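Local atomic coordinates of chitinase (Thermococcus chitonophagus, PDB entry 5XSW), a protein that hydrolyses chitin, probably by cutting internal glycosidic bonds, and is represented here by the C-terminal part of a longer polypeptide. Residues H103-E108 with Y479-Y484; M302-L307 with D313-F318; Y404-V409 with E422-M427. All blocks are in the same frame, centred on the assembly; numbering follows the deposited sequence.

Contact 1: H103-E108 with Y479-Y484; sequences HYLRGE and YHARNY
Leu105 reaches across to Ala481 and Arg482, joining the end of strand 98-104 to the last turn of the C-terminal helix 475-482. The crossing contact is apolar. The methyl CD2 of Leu105 lies 3.7 Å from Ala481 CB, and CD2 of Leu105 is equally close, at 3.7 Å, to CG of Arg482. Leu105 carries its CG anti to the backbone N (chi1 -173°), which holds the isobutyl group out toward the helix. It meets only the first part of the Arg482 side chain; the guanidinium at the other end forms a salt bridge to Asp69 of the β-domain.

Polar bonds shape each segment from within. Leu105 is the centre of an inverse gamma turn, closed by a weak bond from Arg106 N to Tyr104 O. Across this turn, from one side of it to the other, His103 ND1 donates to the syn lone pair of Glu108 OE2 at 2.8 Å, with the acceptor almost in the imidazole plane. NE2 of this ring bonds to Thr39 OG1, so both nitrogens fix its rotation. Where the helix ends, Asn483 ND2 returns to Tyr479 O at 2.7 Å, nearly straight at 173°. A link to the earlier part of the same helix comes from Trp477 NE1, which donates to Leu105 O.

Between these two segments the adhesion is thus purely apolar, while hydrogen bonds shape each partner and Asp69 and Trp477 tie the β-domain to the C-terminal helix.

Contact 2: M302-L307 with D313-F318; sequences MERELL and DKYNEF
Arg304 and Leu307, one helical turn apart, receive Tyr315 across two consecutive helices, 288-311 and 313-321, separated by a sharp break in the chain. Arg304 comes first. Its chain runs extended from CG to NE, and its methylene CG lies 3.7 Å from the hydroxyl OH of Tyr315. The two side chains cross at about a right angle, and the guanidinium plane stands 86° from the phenol ring. What brings their polar ends together is Glu328 on the next helix: its OE2 takes a salt bridge from Arg304 NE and is also hydrogen-bonded to Tyr315 OH. This one carboxylate oxygen, shared by both, fixes the two side-chain ends. Arg304 NH2 is held in addition by Ile111 O and Tyr154 OH.

One turn later, Leu307 supports the same phenol nearer its root. A chi1 of -167° places CG of Tyr315 beside its carbonyl carbon and swings the ring toward helix 288-311, where Tyr308 stacks with it. Leu307 CB approaches the CD2-CE2 bond of the ring obliquely, 3.5 Å from Tyr315 CE2 and 3.7 Å from Tyr315 CD2, while the methyl CD1 of Leu307 sits at the ring edge, in plane, 4.0 Å from CE2 of Tyr315.

Contact 3: Y404-V409 with E422-M427; sequences YFFTVV and EEWNAM
Trp424 pushes the benzo end of its indole into the shallow hollow between Phe406 and Val409, bridging two helices of an antiparallel hairpin, 399-412 and 421-439. The segments 404-409 and 422-427 run at 160° to each other, their axes 12.5 Å apart at closest approach, a wide spacing that large side chains fill. A chi1 of -168° turns the indole away from its own backbone N and lays Trp424 across the gap edge-first. Its CZ2 comes to 3.3 Å from the carbonyl oxygen of Phe406, which sits near the indole plane, and to 4.1 Å from CB of Phe406. On the far side of the hollow, CH2 of Trp424 approaches Val409 CG1 at 4.4 Å.

Met427, one turn further along the second helix, supplies the wedge. Its chain bends at the thioether, so that its methyl CE rests 3.5 Å above the centre of the Trp424 ring system while lying 4.1 Å from CD1 of Phe406. The methyl thereby makes a CH-pi contact with the indole face and fills the corner beside the Phe406 ring. One face of that ring is covered by Phe405, and Ile456 and Ala460 of helix 449-461 pack against Phe406 as well.

No hydrogen bond links these two segments. Cohesion probably comes mainly from dispersion between aromatic and thioether groups; the C-H edge of the indole, likely slightly positive, faces the Phe406 oxygen, and Arg410 adds a cation-pi interaction to Trp424.

How the contacts relate
Contacts 1 and 2 are neighbours, their centres about 11 Å apart, and they touch directly: Arg106 forms a salt bridge to Glu305, while Leu306 packs against His480, Ala481 and Tyr484. Contact 3 lies remote, its centre about 33 Å from either of the others and its nearest atoms about 18 Å away. Along the chain, contact 1 joins the end of the N-terminal β-rich region to the C-terminal helix, and brackets contact 2 and then contact 3, each closed between successive helices. Helix 288-311 connects the regions: its later part carries contact 2, whereas Ile290 near its start packs on Tyr404 and Phe405. The β-rich region, possibly a carbohydrate-binding module, is thus attached to the helical part at contact 1.

Contact 1: H103-E108 with Y479-Y484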
loop_
_atom_site.group_PDB
_atom_site.type_symbol
_atom_site.label_atom_id
_atom_site.label_comp_id
_atom_site.label_asym_id
_atom_site.label_seq_id
_atom_site.Cartn_x
_atom_site.Cartn_y
_atom_site.Cartn_z
ATOM N N HIS A 103 11.374 -17.037 17.733
ATOM C CA HIS A 103 10.523 -15.894 18.025
ATOM C C HIS A 103 10.001 -15.280 16.693
ATOM O O HIS A 103 10.805 -14.794 15.891
ATOM C CB HIS A 103 11.288 -14.855 18.808
ATOM C CG HIS A 103 11.875 -15.398 20.086
ATOM N ND1 HIS A 103 11.149 -15.480 21.256
ATOM C CD2 HIS A 103 13.099 -15.924 20.357
ATOM C CE1 HIS A 103 11.919 -15.986 22.216
ATOM N NE2 HIS A 103 13.108 -16.259 21.698
ATOM N N TYR A 104 8.707 -15.355 16.473
ATOM C CA TYR A 104 8.135 -14.788 15.227
ATOM C C TYR A 104 8.140 -13.281 15.297
ATOM O O TYR A 104 8.175 -12.658 16.395
ATOM C CB TYR A 104 6.712 -15.250 15.001
ATOM C CG TYR A 104 6.599 -16.711 14.838
ATOM C CD1 TYR A 104 7.259 -17.358 13.799
ATOM C CD2 TYR A 104 5.861 -17.462 15.747
ATOM C CE1 TYR A 104 7.160 -18.721 13.654
ATOM C CE2 TYR A 104 5.754 -18.832 15.610
ATOM C CZ TYR A 104 6.407 -19.450 14.561
ATOM O OH TYR A 104 6.319 -20.802 14.420
ATOM N N LEU A 105 8.037 -12.656 14.134
ATOM C CA LEU A 105 8.010 -11.201 14.113
ATOM C C LEU A 105 6.562 -10.755 14.397
ATOM O O LEU A 105 5.782 -10.443 13.482
ATOM C CB LEU A 105 8.510 -10.711 12.745
ATOM C CG LEU A 105 8.716 -9.235 12.556
ATOM C CD1 LEU A 105 9.696 -8.660 13.575
ATOM C CD2 LEU A 105 9.235 -9.098 11.123
ATOM N N ARG A 106 6.207 -10.720 15.669
ATOM C CA ARG A 106 4.814 -10.619 16.125
ATOM C C ARG A 106 4.899 -10.550 17.649
ATOM O O ARG A 106 5.640 -11.359 18.213
ATOM C CB ARG A 106 4.024 -11.819 15.676
ATOM C CG ARG A 106 2.506 -11.581 15.561
ATOM C CD ARG A 106 1.726 -11.872 16.838
ATOM N NE ARG A 106 0.284 -11.611 16.670
ATOM C CZ ARG A 106 -0.684 -12.511 16.844
ATOM N NH1 ARG A 106 -0.399 -13.755 17.266
ATOM N NH2 ARG A 106 -1.965 -12.140 16.674
ATOM N N GLY A 107 4.216 -9.596 18.297
ATOM C CA GLY A 107 4.379 -9.409 19.737
ATOM C C GLY A 107 3.775 -10.598 20.427
ATOM O O GLY A 107 2.586 -10.866 20.273
ATOM N N GLU A 108 4.584 -11.314 21.199
ATOM C CA GLU A 108 4.109 -12.515 21.892
ATOM C C GLU A 108 3.054 -12.177 22.972
ATOM O O GLU A 108 2.219 -12.994 23.311
ATOM C CB GLU A 108 5.341 -13.244 22.510
ATOM C CG GLU A 108 6.294 -13.771 21.411
ATOM C CD GLU A 108 7.614 -14.370 21.933
ATOM O OE1 GLU A 108 7.841 -14.304 23.153
ATOM O OE2 GLU A 108 8.420 -14.884 21.113
ATOM N N TYR A 479 10.387 -6.893 6.346
ATOM C CA TYR A 479 11.280 -5.736 6.329
ATOM C C TYR A 479 10.678 -4.555 7.037
ATOM O O TYR A 479 11.366 -3.786 7.699
ATOM C CB TYR A 479 11.646 -5.339 4.878
ATOM C CG TYR A 479 12.247 -6.486 4.134
ATOM C CD1 TYR A 479 13.524 -6.976 4.454
ATOM C CD2 TYR A 479 11.529 -7.118 3.151
ATOM C CE1 TYR A 479 14.051 -8.096 3.763
ATOM C CE2 TYR A 479 12.025 -8.198 2.485
ATOM C CZ TYR A 479 13.299 -8.674 2.786
ATOM O OH TYR A 479 13.748 -9.777 2.051
ATOM N N HIS A 480 9.373 -4.397 6.926
ATOM C CA HIS A 480 8.785 -3.235 7.561
ATOM C C HIS A 480 8.845 -3.327 9.110
ATOM O O HIS A 480 9.283 -2.413 9.797
ATOM C CB HIS A 480 7.315 -3.089 7.150
ATOM C CG HIS A 480 6.732 -1.779 7.556
ATOM N ND1 HIS A 480 5.392 -1.605 7.818
ATOM C CD2 HIS A 480 7.305 -0.561 7.674
ATOM C CE1 HIS A 480 5.168 -0.337 8.121
ATOM N NE2 HIS A 480 6.325 0.311 8.077
ATOM N N ALA A 481 8.401 -4.449 9.650
ATOM C CA ALA A 481 8.372 -4.610 11.115
ATOM C C ALA A 481 9.794 -4.711 11.691
ATOM O O ALA A 481 10.036 -4.191 12.778
ATOM C CB ALA A 481 7.515 -5.852 11.505
ATOM N N ARG A 482 10.742 -5.333 10.982
ATOM C CA ARG A 482 12.121 -5.331 11.540
ATOM C C ARG A 482 12.731 -3.930 11.562
ATOM O O ARG A 482 13.586 -3.678 12.372
ATOM C CB ARG A 482 13.072 -6.259 10.766
ATOM C CG ARG A 482 12.610 -7.655 10.812
ATOM C CD ARG A 482 13.726 -8.603 10.653
ATOM N NE ARG A 482 14.385 -8.690 11.953
ATOM C CZ ARG A 482 15.585 -9.199 12.134
ATOM N NH1 ARG A 482 16.257 -9.650 11.086
ATOM N NH2 ARG A 482 16.112 -9.212 13.359
ATOM N N ASN A 483 12.292 -3.021 10.689
ATOM C CA ASN A 483 12.904 -1.671 10.611
ATOM C C ASN A 483 12.091 -0.572 11.308
ATOM O O ASN A 483 12.300 0.615 11.055
ATOM C CB ASN A 483 13.117 -1.272 9.125
ATOM C CG ASN A 483 14.255 -2.039 8.475
ATOM O OD1 ASN A 483 15.410 -1.656 8.622
ATOM N ND2 ASN A 483 13.942 -3.140 7.773
ATOM N N TYR A 484 11.125 -0.965 12.138
ATOM C CA TYR A 484 10.157 -0.026 12.699
ATOM C C TYR A 484 10.601 0.288 14.133
ATOM O O TYR A 484 10.757 -0.637 14.932
ATOM C CB TYR A 484 8.722 -0.635 12.657
ATOM C CG TYR A 484 7.628 0.358 12.944
ATOM C CD1 TYR A 484 7.332 1.377 12.029
ATOM C CD2 TYR A 484 6.891 0.288 14.133
ATOM C CE1 TYR A 484 6.324 2.300 12.303
ATOM C CE2 TYR A 484 5.873 1.177 14.406
ATOM C CZ TYR A 484 5.598 2.187 13.501
ATOM O OH TYR A 484 4.585 3.061 13.795
#

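Contact 2: M302-L307 with D313-F318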
loop_
_atom_site.group_PDB
_atom_site.type_symbol
_atom_site.label_atom_id
_atom_site.label_comp_id
_atom_site.label_asym_id
_atom_site.label_seq_id
_atom_site.Cartn_x
_atom_site.Cartn_y
_atom_site.Cartn_z
ATOM N N MET A 302 -3.628 -3.954 12.106
ATOM C CA MET A 302 -2.281 -3.963 11.584
ATOM C C MET A 302 -1.417 -2.961 12.340
ATOM O O MET A 302 -0.288 -3.255 12.659
ATOM C CB MET A 302 -2.281 -3.625 10.095
ATOM C CG MET A 302 -0.901 -3.421 9.498
ATOM S SD MET A 302 -0.266 -1.746 9.691
ATOM C CE MET A 302 -1.180 -0.888 8.418
ATOM N N GLU A 303 -1.955 -1.789 12.637
ATOM C CA GLU A 303 -1.174 -0.800 13.356
ATOM C C GLU A 303 -0.782 -1.331 14.731
ATOM O O GLU A 303 0.368 -1.249 15.126
ATOM C CB GLU A 303 -1.979 0.479 13.546
ATOM C CG GLU A 303 -2.501 1.127 12.281
ATOM C CD GLU A 303 -3.415 2.290 12.584
ATOM O OE1 GLU A 303 -3.132 3.014 13.545
ATOM O OE2 GLU A 303 -4.415 2.470 11.881
ATOM N N ARG A 304 -1.749 -1.915 15.426
ATOM C CA ARG A 304 -1.532 -2.434 16.762
ATOM C C ARG A 304 -0.533 -3.572 16.758
ATOM O O ARG A 304 0.361 -3.605 17.578
ATOM C CB ARG A 304 -2.852 -2.894 17.372
ATOM C CG ARG A 304 -2.795 -3.195 18.857
ATOM C CD ARG A 304 -4.170 -3.100 19.480
ATOM N NE ARG A 304 -4.215 -3.486 20.883
ATOM C CZ ARG A 304 -4.460 -4.713 21.315
ATOM N NH1 ARG A 304 -4.660 -5.699 20.460
ATOM N NH2 ARG A 304 -4.495 -4.958 22.610
ATOM N N GLU A 305 -0.683 -4.477 15.800
ATOM C CA GLU A 305 0.240 -5.595 15.616
ATOM C C GLU A 305 1.644 -5.114 15.302
ATOM O O GLU A 305 2.647 -5.710 15.775
ATOM C CB GLU A 305 -0.226 -6.572 14.516
ATOM C CG GLU A 305 -1.535 -7.424 14.863
ATOM C CD GLU A 305 -1.242 -8.770 15.585
ATOM O OE1 GLU A 305 -0.045 -9.064 15.808
ATOM O OE2 GLU A 305 -2.206 -9.568 15.847
ATOM N N LEU A 306 1.754 -4.056 14.498
ATOM C CA LEU A 306 3.078 -3.544 14.130
ATOM C C LEU A 306 3.783 -2.953 15.393
ATOM O O LEU A 306 5.002 -3.148 15.603
ATOM C CB LEU A 306 2.963 -2.436 13.059
ATOM C CG LEU A 306 4.256 -1.753 12.664
ATOM C CD1 LEU A 306 5.225 -2.703 11.981
ATOM C CD2 LEU A 306 3.880 -0.576 11.711
ATOM N N LEU A 307 3.038 -2.177 16.165
ATOM C CA LEU A 307 3.585 -1.593 17.389
ATOM C C LEU A 307 4.088 -2.725 18.303
ATOM O O LEU A 307 5.230 -2.712 18.781
ATOM C CB LEU A 307 2.548 -0.732 18.076
ATOM C CG LEU A 307 2.386 0.652 17.380
ATOM C CD1 LEU A 307 1.141 1.402 17.780
ATOM C CD2 LEU A 307 3.626 1.582 17.521
ATOM N N ASP A 313 7.131 -6.183 25.020
ATOM C CA ASP A 313 6.569 -6.018 26.372
ATOM C C ASP A 313 6.338 -4.577 26.770
ATOM O O ASP A 313 5.473 -4.265 27.583
ATOM C CB ASP A 313 7.494 -6.687 27.404
ATOM C CG ASP A 313 7.300 -8.209 27.452
ATOM O OD1 ASP A 313 6.207 -8.687 27.025
ATOM O OD2 ASP A 313 8.234 -8.919 27.909
ATOM N N LYS A 314 7.109 -3.675 26.190
ATOM C CA LYS A 314 6.898 -2.256 26.475
ATOM C C LYS A 314 5.501 -1.747 26.103
ATOM O O LYS A 314 5.019 -0.753 26.674
ATOM C CB LYS A 314 7.974 -1.454 25.730
ATOM C CG LYS A 314 8.315 -0.106 26.317
ATOM C CD LYS A 314 9.695 0.449 25.868
ATOM C CE LYS A 314 9.997 1.827 26.610
ATOM N NZ LYS A 314 11.305 2.572 26.328
ATOM N N TYR A 315 4.833 -2.411 25.149
ATOM C CA TYR A 315 3.483 -1.927 24.761
ATOM C C TYR A 315 2.502 -2.071 25.926
ATOM O O TYR A 315 1.801 -1.142 26.286
ATOM C CB TYR A 315 2.954 -2.706 23.535
ATOM C CG TYR A 315 1.726 -2.086 22.876
ATOM C CD1 TYR A 315 0.471 -2.288 23.395
ATOM C CD2 TYR A 315 1.849 -1.249 21.720
ATOM C CE1 TYR A 315 -0.685 -1.728 22.776
ATOM C CE2 TYR A 315 0.718 -0.688 21.105
ATOM C CZ TYR A 315 -0.539 -0.933 21.626
ATOM O OH TYR A 315 -1.643 -0.376 21.021
ATOM N N ASN A 316 2.427 -3.257 26.509
ATOM C CA ASN A 316 1.537 -3.428 27.689
ATOM C C ASN A 316 1.983 -2.568 28.912
ATOM O O ASN A 316 1.166 -2.084 29.682
ATOM C CB ASN A 316 1.472 -4.917 28.079
ATOM C CG ASN A 316 0.741 -5.744 27.020
ATOM O OD1 ASN A 316 -0.064 -5.188 26.282
ATOM N ND2 ASN A 316 1.037 -7.028 26.919
ATOM N N GLU A 317 3.280 -2.331 29.007
ATOM C CA GLU A 317 3.796 -1.465 30.068
ATOM C C GLU A 317 3.276 -0.048 29.854
ATOM O O GLU A 317 2.787 0.589 30.776
ATOM C CB GLU A 317 5.329 -1.530 30.093
ATOM C CG GLU A 317 5.946 -0.660 31.152
ATOM C CD GLU A 317 7.475 -0.558 31.019
ATOM O OE1 GLU A 317 8.025 -1.123 30.047
ATOM O OE2 GLU A 317 8.119 0.094 31.887
ATOM N N PHE A 318 3.283 0.419 28.599
ATOM C CA PHE A 318 2.677 1.717 28.293
ATOM C C PHE A 318 1.182 1.765 28.622
ATOM O O PHE A 318 0.702 2.775 29.136
ATOM C CB PHE A 318 2.907 2.064 26.788
ATOM C CG PHE A 318 2.296 3.361 26.378
ATOM C CD1 PHE A 318 2.945 4.555 26.640
ATOM C CD2 PHE A 318 1.066 3.385 25.778
ATOM C CE1 PHE A 318 2.380 5.734 26.300
ATOM C CE2 PHE A 318 0.471 4.594 25.407
ATOM C CZ PHE A 318 1.125 5.755 25.665
#

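Contact 3: Y404-V409 with E422-M427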
loop_
_atom_site.group_PDB
_atom_site.type_symbol
_atom_site.label_atom_id
_atom_site.label_comp_id
_atom_site.label_asym_id
_atom_site.label_seq_id
_atom_site.Cartn_x
_atom_site.Cartn_y
_atom_site.Cartn_z
ATOM N N TYR A 404 -27.024 -15.016 3.732
ATOM C CA TYR A 404 -26.390 -14.040 2.845
ATOM C C TYR A 404 -25.050 -13.571 3.462
ATOM O O TYR A 404 -23.975 -13.585 2.834
ATOM C CB TYR A 404 -27.357 -12.856 2.651
ATOM C CG TYR A 404 -26.674 -11.684 1.972
ATOM C CD1 TYR A 404 -26.102 -11.816 0.707
ATOM C CD2 TYR A 404 -26.581 -10.461 2.614
ATOM C CE1 TYR A 404 -25.450 -10.723 0.104
ATOM C CE2 TYR A 404 -25.959 -9.388 2.023
ATOM C CZ TYR A 404 -25.399 -9.521 0.780
ATOM O OH TYR A 404 -24.767 -8.398 0.258
ATOM N N PHE A 405 -25.129 -13.178 4.723
ATOM C CA PHE A 405 -23.931 -12.748 5.453
ATOM C C PHE A 405 -22.803 -13.766 5.338
ATOM O O PHE A 405 -21.684 -13.420 4.920
ATOM C CB PHE A 405 -24.271 -12.472 6.912
ATOM C CG PHE A 405 -23.064 -12.041 7.709
ATOM C CD1 PHE A 405 -22.582 -10.732 7.600
ATOM C CD2 PHE A 405 -22.376 -12.952 8.513
ATOM C CE1 PHE A 405 -21.433 -10.336 8.295
ATOM C CE2 PHE A 405 -21.224 -12.548 9.216
ATOM C CZ PHE A 405 -20.779 -11.237 9.111
ATOM N N PHE A 406 -23.067 -15.053 5.595
ATOM C CA PHE A 406 -21.967 -16.001 5.536
ATOM C C PHE A 406 -21.502 -16.364 4.116
ATOM O O PHE A 406 -20.342 -16.656 3.941
ATOM C CB PHE A 406 -22.297 -17.296 6.311
ATOM C CG PHE A 406 -22.228 -17.117 7.788
ATOM C CD1 PHE A 406 -21.003 -17.106 8.431
ATOM C CD2 PHE A 406 -23.376 -16.890 8.535
ATOM C CE1 PHE A 406 -20.904 -16.903 9.819
ATOM C CE2 PHE A 406 -23.278 -16.680 9.937
ATOM C CZ PHE A 406 -22.036 -16.672 10.565
ATOM N N THR A 407 -22.403 -16.343 3.127
ATOM C CA THR A 407 -21.996 -16.424 1.713
ATOM C C THR A 407 -20.985 -15.331 1.344
ATOM O O THR A 407 -19.985 -15.602 0.708
ATOM C CB THR A 407 -23.243 -16.287 0.783
ATOM O OG1 THR A 407 -24.202 -17.281 1.157
ATOM C CG2 THR A 407 -22.894 -16.481 -0.664
ATOM N N VAL A 408 -21.275 -14.096 1.715
ATOM C CA VAL A 408 -20.324 -13.007 1.428
ATOM C C VAL A 408 -19.011 -13.252 2.173
ATOM O O VAL A 408 -17.880 -13.139 1.611
ATOM C CB VAL A 408 -20.929 -11.645 1.819
ATOM C CG1 VAL A 408 -19.837 -10.526 1.604
ATOM C CG2 VAL A 408 -22.223 -11.368 0.930
ATOM N N VAL A 409 -19.107 -13.641 3.446
ATOM C CA VAL A 409 -17.853 -13.905 4.164
ATOM C C VAL A 409 -17.037 -14.977 3.428
ATOM O O VAL A 409 -15.823 -14.875 3.240
ATOM C CB VAL A 409 -18.119 -14.325 5.627
ATOM C CG1 VAL A 409 -16.803 -14.785 6.276
ATOM C CG2 VAL A 409 -18.670 -13.097 6.402
ATOM N N GLU A 422 -16.728 -29.248 3.221
ATOM C CA GLU A 422 -17.429 -30.086 4.180
ATOM C C GLU A 422 -17.489 -29.398 5.522
ATOM O O GLU A 422 -18.514 -29.456 6.208
ATOM C CB GLU A 422 -16.747 -31.446 4.340
ATOM C CG GLU A 422 -16.776 -32.328 3.100
ATOM C CD GLU A 422 -16.029 -33.642 3.307
ATOM O OE1 GLU A 422 -15.538 -33.878 4.442
ATOM O OE2 GLU A 422 -15.936 -34.433 2.336
ATOM N N GLU A 423 -16.362 -28.796 5.907
ATOM C CA GLU A 423 -16.283 -28.020 7.135
ATOM C C GLU A 423 -17.254 -26.842 7.068
ATOM O O GLU A 423 -18.028 -26.611 8.009
ATOM C CB GLU A 423 -14.840 -27.552 7.371
ATOM C CG GLU A 423 -13.912 -28.720 7.690
ATOM C CD GLU A 423 -12.394 -28.401 7.654
ATOM O OE1 GLU A 423 -11.658 -29.165 8.317
ATOM O OE2 GLU A 423 -11.928 -27.437 6.978
ATOM N N TRP A 424 -17.255 -26.132 5.938
ATOM C CA TRP A 424 -18.145 -24.970 5.784
ATOM C C TRP A 424 -19.611 -25.410 5.868
ATOM O O TRP A 424 -20.445 -24.767 6.522
ATOM C CB TRP A 424 -17.877 -24.223 4.464
ATOM C CG TRP A 424 -18.580 -22.916 4.471
ATOM C CD1 TRP A 424 -19.861 -22.665 4.046
ATOM C CD2 TRP A 424 -18.084 -21.675 5.000
ATOM N NE1 TRP A 424 -20.167 -21.334 4.244
ATOM C CE2 TRP A 424 -19.098 -20.710 4.832
ATOM C CE3 TRP A 424 -16.863 -21.273 5.553
ATOM C CZ2 TRP A 424 -18.936 -19.374 5.226
ATOM C CZ3 TRP A 424 -16.705 -19.940 5.936
ATOM C CH2 TRP A 424 -17.743 -19.016 5.778
ATOM N N ASN A 425 -19.935 -26.522 5.205
ATOM C CA ASN A 425 -21.304 -27.054 5.255
ATOM C C ASN A 425 -21.688 -27.472 6.641
ATOM O O ASN A 425 -22.794 -27.180 7.092
ATOM C CB ASN A 425 -21.454 -28.255 4.303
ATOM C CG ASN A 425 -21.354 -27.844 2.864
ATOM O OD1 ASN A 425 -21.639 -26.696 2.519
ATOM N ND2 ASN A 425 -20.934 -28.767 2.011
ATOM N N ALA A 426 -20.774 -28.147 7.345
ATOM C CA ALA A 426 -21.062 -28.507 8.743
ATOM C C ALA A 426 -21.278 -27.265 9.606
ATOM O O ALA A 426 -22.169 -27.215 10.483
ATOM C CB ALA A 426 -19.933 -29.363 9.326
ATOM N N MET A 427 -20.445 -26.252 9.369
ATOM C CA MET A 427 -20.597 -24.982 10.092
ATOM C C MET A 427 -21.992 -24.381 9.848
ATOM O O MET A 427 -22.710 -23.984 10.786
ATOM C CB MET A 427 -19.453 -24.015 9.672
ATOM C CG MET A 427 -19.443 -22.686 10.465
ATOM S SD MET A 427 -18.514 -21.475 9.483
ATOM C CE MET A 427 -19.796 -21.001 8.368
#